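Local coordinates for iota-carbonic anhydrase (Nostoc sp. PCC 7120 = FACHB-418, PDB 7C5W), which catalyses the hydration of carbon dioxide to bicarbonate without any metal cofactor and assembles as a homotetramer, a dimer of dimers, at residues 75-80 with 85-90. Numbering follows the deposited sequence.
Sequences LFKPTL and RTFRTT
F76 and R88 join strand 75-77, at one edge of the mixed sheet within this chain, to the irregular loop that doubles back beside it before helix 91-99. One backbone hydrogen bond links them, R88 N to F76 O at 2.9 Å and nearly straight (162°), and F87 CA adds a C-H...O contact to the same carbonyl. The other strand edge pairs with strand 165-173. Apolar contacts flank this bond. With CG anti to the backbone N (chi1 -173°), the F76 ring receives P78 CG over the centre of one face, 3.6 Å above the plane, while F76 CD2 meets R88 CB at 3.8 Å. P78 CG also touches R88 CG at 3.7 Å, the two side chains crossing at about a right angle. K77 CG reaches T86 CG2 and F87 CE1; its NZ turns away to S172 O, with weak bonds to the carbonyls of P78 and T79. T79 and Y97, the latter against P78, bind hydrogencarbonate, so the contact holds part of that site. The guanidinium of R88 grips R85 O side-on, with NE at 2.7 Å and NH2 at 3.1 Å, and NH1 forms a salt bridge with D108 and bonds G93 O. A leucine here would probably deprive R85 O of these two donors and D108 of this charged partner. R85 O lies within 5° of the guanidinium plane.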
ATOM      1  N   LEU A  75     -12.389  13.329   0.715  1.00 54.96           N
ATOM      2  CA  LEU A  75     -13.058  13.271   2.038  1.00 53.28           C
ATOM      3  C   LEU A  75     -12.711  14.555   2.807  1.00 55.93           C
ATOM      4  O   LEU A  75     -11.801  14.536   3.673  1.00 53.13           O
ATOM      5  CB  LEU A  75     -12.618  12.003   2.767  1.00 53.44           C
ATOM      6  CG  LEU A  75     -13.219  10.693   2.254  1.00 52.54           C
ATOM      7  CD1 LEU A  75     -12.953  10.489   0.769  1.00 45.01           C
ATOM      8  CD2 LEU A  75     -12.673   9.520   3.058  1.00 53.73           C
ATOM      9  N   PHE A  76     -13.418  15.640   2.474  1.00 55.90           N
ATOM     10  CA  PHE A  76     -13.181  17.010   2.994  1.00 54.52           C
ATOM     11  C   PHE A  76     -14.361  17.436   3.873  1.00 57.11           C
ATOM     12  O   PHE A  76     -15.466  17.724   3.345  1.00 60.63           O
ATOM     13  CB  PHE A  76     -12.942  17.967   1.827  1.00 52.68           C
ATOM     14  CG  PHE A  76     -12.517  19.359   2.213  1.00 58.58           C
ATOM     15  CD1 PHE A  76     -11.945  19.613   3.451  1.00 56.66           C
ATOM     16  CD2 PHE A  76     -12.649  20.411   1.317  1.00 56.69           C
ATOM     17  CE1 PHE A  76     -11.543  20.895   3.793  1.00 58.62           C
ATOM     18  CE2 PHE A  76     -12.246  21.691   1.664  1.00 55.98           C
ATOM     19  CZ  PHE A  76     -11.690  21.932   2.897  1.00 57.41           C
ATOM     20  N   LYS A  77     -14.148  17.449   5.189  1.00 53.59           N
ATOM     21  CA  LYS A  77     -15.091  18.073   6.152  1.00 53.58           C
ATOM     22  C   LYS A  77     -14.423  19.336   6.681  1.00 57.41           C
ATOM     23  O   LYS A  77     -13.596  19.271   7.591  1.00 56.47           O
ATOM     24  CB  LYS A  77     -15.506  17.096   7.255  1.00 54.61           C
ATOM     25  CG  LYS A  77     -16.621  17.613   8.158  1.00 57.44           C
ATOM     26  CD  LYS A  77     -16.087  18.289   9.400  1.00 61.11           C
ATOM     27  CE  LYS A  77     -16.808  19.556   9.795  1.00 58.06           C
ATOM     28  NZ  LYS A  77     -15.969  20.371  10.705  1.00 56.33           N
ATOM     29  N   PRO A  78     -14.724  20.510   6.076  1.00 58.93           N
ATOM     30  CA  PRO A  78     -14.110  21.780   6.477  1.00 59.74           C
ATOM     31  C   PRO A  78     -14.527  22.237   7.887  1.00 59.59           C
ATOM     32  O   PRO A  78     -15.580  21.836   8.357  1.00 57.85           O
ATOM     33  CB  PRO A  78     -14.603  22.775   5.416  1.00 63.03           C
ATOM     34  CG  PRO A  78     -15.094  21.908   4.276  1.00 59.36           C
ATOM     35  CD  PRO A  78     -15.651  20.674   4.952  1.00 52.54           C
ATOM     36  N   THR A  79     -13.684  23.041   8.540  1.00 60.06           N
ATOM     37  CA  THR A  79     -13.911  23.561   9.919  1.00 64.51           C
ATOM     38  C   THR A  79     -15.322  24.158  10.027  1.00 70.53           C
ATOM     39  O   THR A  79     -16.089  23.671  10.886  1.00 67.78           O
ATOM     40  CB  THR A  79     -12.872  24.616  10.320  1.00 64.56           C
ATOM     41  OG1 THR A  79     -11.572  24.201   9.898  1.00 66.33           O
ATOM     42  CG2 THR A  79     -12.862  24.870  11.808  1.00 58.60           C
ATOM     43  N   LEU A  80     -15.650  25.149   9.181  1.00 72.07           N
ATOM     44  CA  LEU A  80     -16.834  26.040   9.354  1.00 70.65           C
ATOM     45  C   LEU A  80     -17.903  25.752   8.293  1.00 73.70           C
ATOM     46  O   LEU A  80     -18.600  26.704   7.917  1.00 80.20           O
ATOM     47  CB  LEU A  80     -16.385  27.504   9.264  1.00 71.80           C
ATOM     48  CG  LEU A  80     -15.416  27.973  10.347  1.00 68.80           C
ATOM     49  CD1 LEU A  80     -15.250  29.483  10.317  1.00 64.16           C
ATOM     50  CD2 LEU A  80     -15.886  27.522  11.716  1.00 75.00           C
ATOM     51  N   ARG A  85     -24.515  21.122   4.005  1.00 74.32           N
ATOM     52  CA  ARG A  85     -23.415  21.016   3.004  1.00 70.36           C
ATOM     53  C   ARG A  85     -22.097  20.795   3.754  1.00 70.96           C
ATOM     54  O   ARG A  85     -21.149  21.606   3.585  1.00 73.12           O
ATOM     55  CB  ARG A  85     -23.395  22.265   2.115  1.00 73.00           C
ATOM     56  CG  ARG A  85     -24.549  22.319   1.121  1.00 81.51           C
ATOM     57  CD  ARG A  85     -24.876  23.712   0.605  1.00 77.87           C
ATOM     58  NE  ARG A  85     -26.317  23.917   0.524  1.00 82.78           N
ATOM     59  CZ  ARG A  85     -27.035  24.619   1.396  1.00 82.53           C
ATOM     60  NH1 ARG A  85     -26.452  25.220   2.422  1.00 89.14           N
ATOM     61  NH2 ARG A  85     -28.339  24.725   1.232  1.00 87.42           N
ATOM     62  N   THR A  86     -22.059  19.730   4.561  1.00 61.80           N
ATOM     63  CA  THR A  86     -20.967  19.397   5.507  1.00 65.52           C
ATOM     64  C   THR A  86     -19.761  18.834   4.742  1.00 62.00           C
ATOM     65  O   THR A  86     -18.625  19.243   5.036  1.00 60.55           O
ATOM     66  CB  THR A  86     -21.455  18.393   6.557  1.00 65.42           C
ATOM     67  OG1 THR A  86     -22.520  18.998   7.292  1.00 67.33           O
ATOM     68  CG2 THR A  86     -20.347  17.953   7.489  1.00 54.17           C
ATOM     69  N   PHE A  87     -20.008  17.940   3.788  1.00 58.07           N
ATOM     70  CA  PHE A  87     -18.957  17.155   3.095  1.00 59.01           C
ATOM     71  C   PHE A  87     -18.735  17.718   1.689  1.00 58.78           C
ATOM     72  O   PHE A  87     -19.641  17.640   0.864  1.00 58.38           O
ATOM     73  CB  PHE A  87     -19.340  15.677   3.130  1.00 57.03           C
ATOM     74  CG  PHE A  87     -19.581  15.167   4.526  1.00 57.65           C
ATOM     75  CD1 PHE A  87     -18.531  15.061   5.429  1.00 56.01           C
ATOM     76  CD2 PHE A  87     -20.861  14.829   4.951  1.00 56.67           C
ATOM     77  CE1 PHE A  87     -18.746  14.621   6.727  1.00 53.67           C
ATOM     78  CE2 PHE A  87     -21.072  14.382   6.249  1.00 62.11           C
ATOM     79  CZ  PHE A  87     -20.013  14.274   7.133  1.00 56.94           C
ATOM     80  N   ARG A  88     -17.543  18.267   1.443  1.00 59.80           N
ATOM     81  CA  ARG A  88     -17.156  18.883   0.151  1.00 57.88           C
ATOM     82  C   ARG A  88     -16.391  17.841  -0.669  1.00 54.04           C
ATOM     83  O   ARG A  88     -15.151  17.938  -0.772  1.00 55.20           O
ATOM     84  CB  ARG A  88     -16.366  20.177   0.388  1.00 53.81           C
ATOM     85  CG  ARG A  88     -17.116  21.224   1.208  1.00 61.72           C
ATOM     86  CD  ARG A  88     -18.546  21.493   0.741  1.00 61.55           C
ATOM     87  NE  ARG A  88     -19.299  22.316   1.690  1.00 66.63           N
ATOM     88  CZ  ARG A  88     -19.288  23.647   1.720  1.00 62.80           C
ATOM     89  NH1 ARG A  88     -18.571  24.333   0.848  1.00 56.25           N
ATOM     90  NH2 ARG A  88     -19.997  24.285   2.631  1.00 64.62           N
ATOM     91  N   THR A  89     -17.130  16.912  -1.273  1.00 53.56           N
ATOM     92  CA  THR A  89     -16.594  15.774  -2.071  1.00 55.05           C
ATOM     93  C   THR A  89     -16.269  16.203  -3.517  1.00 54.99           C
ATOM     94  O   THR A  89     -15.590  15.431  -4.228  1.00 57.99           O
ATOM     95  CB  THR A  89     -17.572  14.600  -1.977  1.00 54.54           C
ATOM     96  OG1 THR A  89     -18.877  15.031  -2.370  1.00 58.04           O
ATOM     97  CG2 THR A  89     -17.664  14.060  -0.570  1.00 52.29           C
ATOM     98  N   THR A  90     -16.680  17.402  -3.932  1.00 51.09           N
ATOM     99  CA  THR A  90     -16.440  17.953  -5.296  1.00 52.00           C
ATOM    100  C   THR A  90     -15.531  19.184  -5.214  1.00 57.54           C
ATOM    101  O   THR A  90     -15.558  19.880  -4.182  1.00 55.41           O
ATOM    102  CB  THR A  90     -17.746  18.315  -6.015  1.00 55.76           C
ATOM    103  OG1 THR A  90     -18.238  19.526  -5.440  1.00 60.33           O
ATOM    104  CG2 THR A  90     -18.802  17.229  -5.928  1.00 58.92           C
TER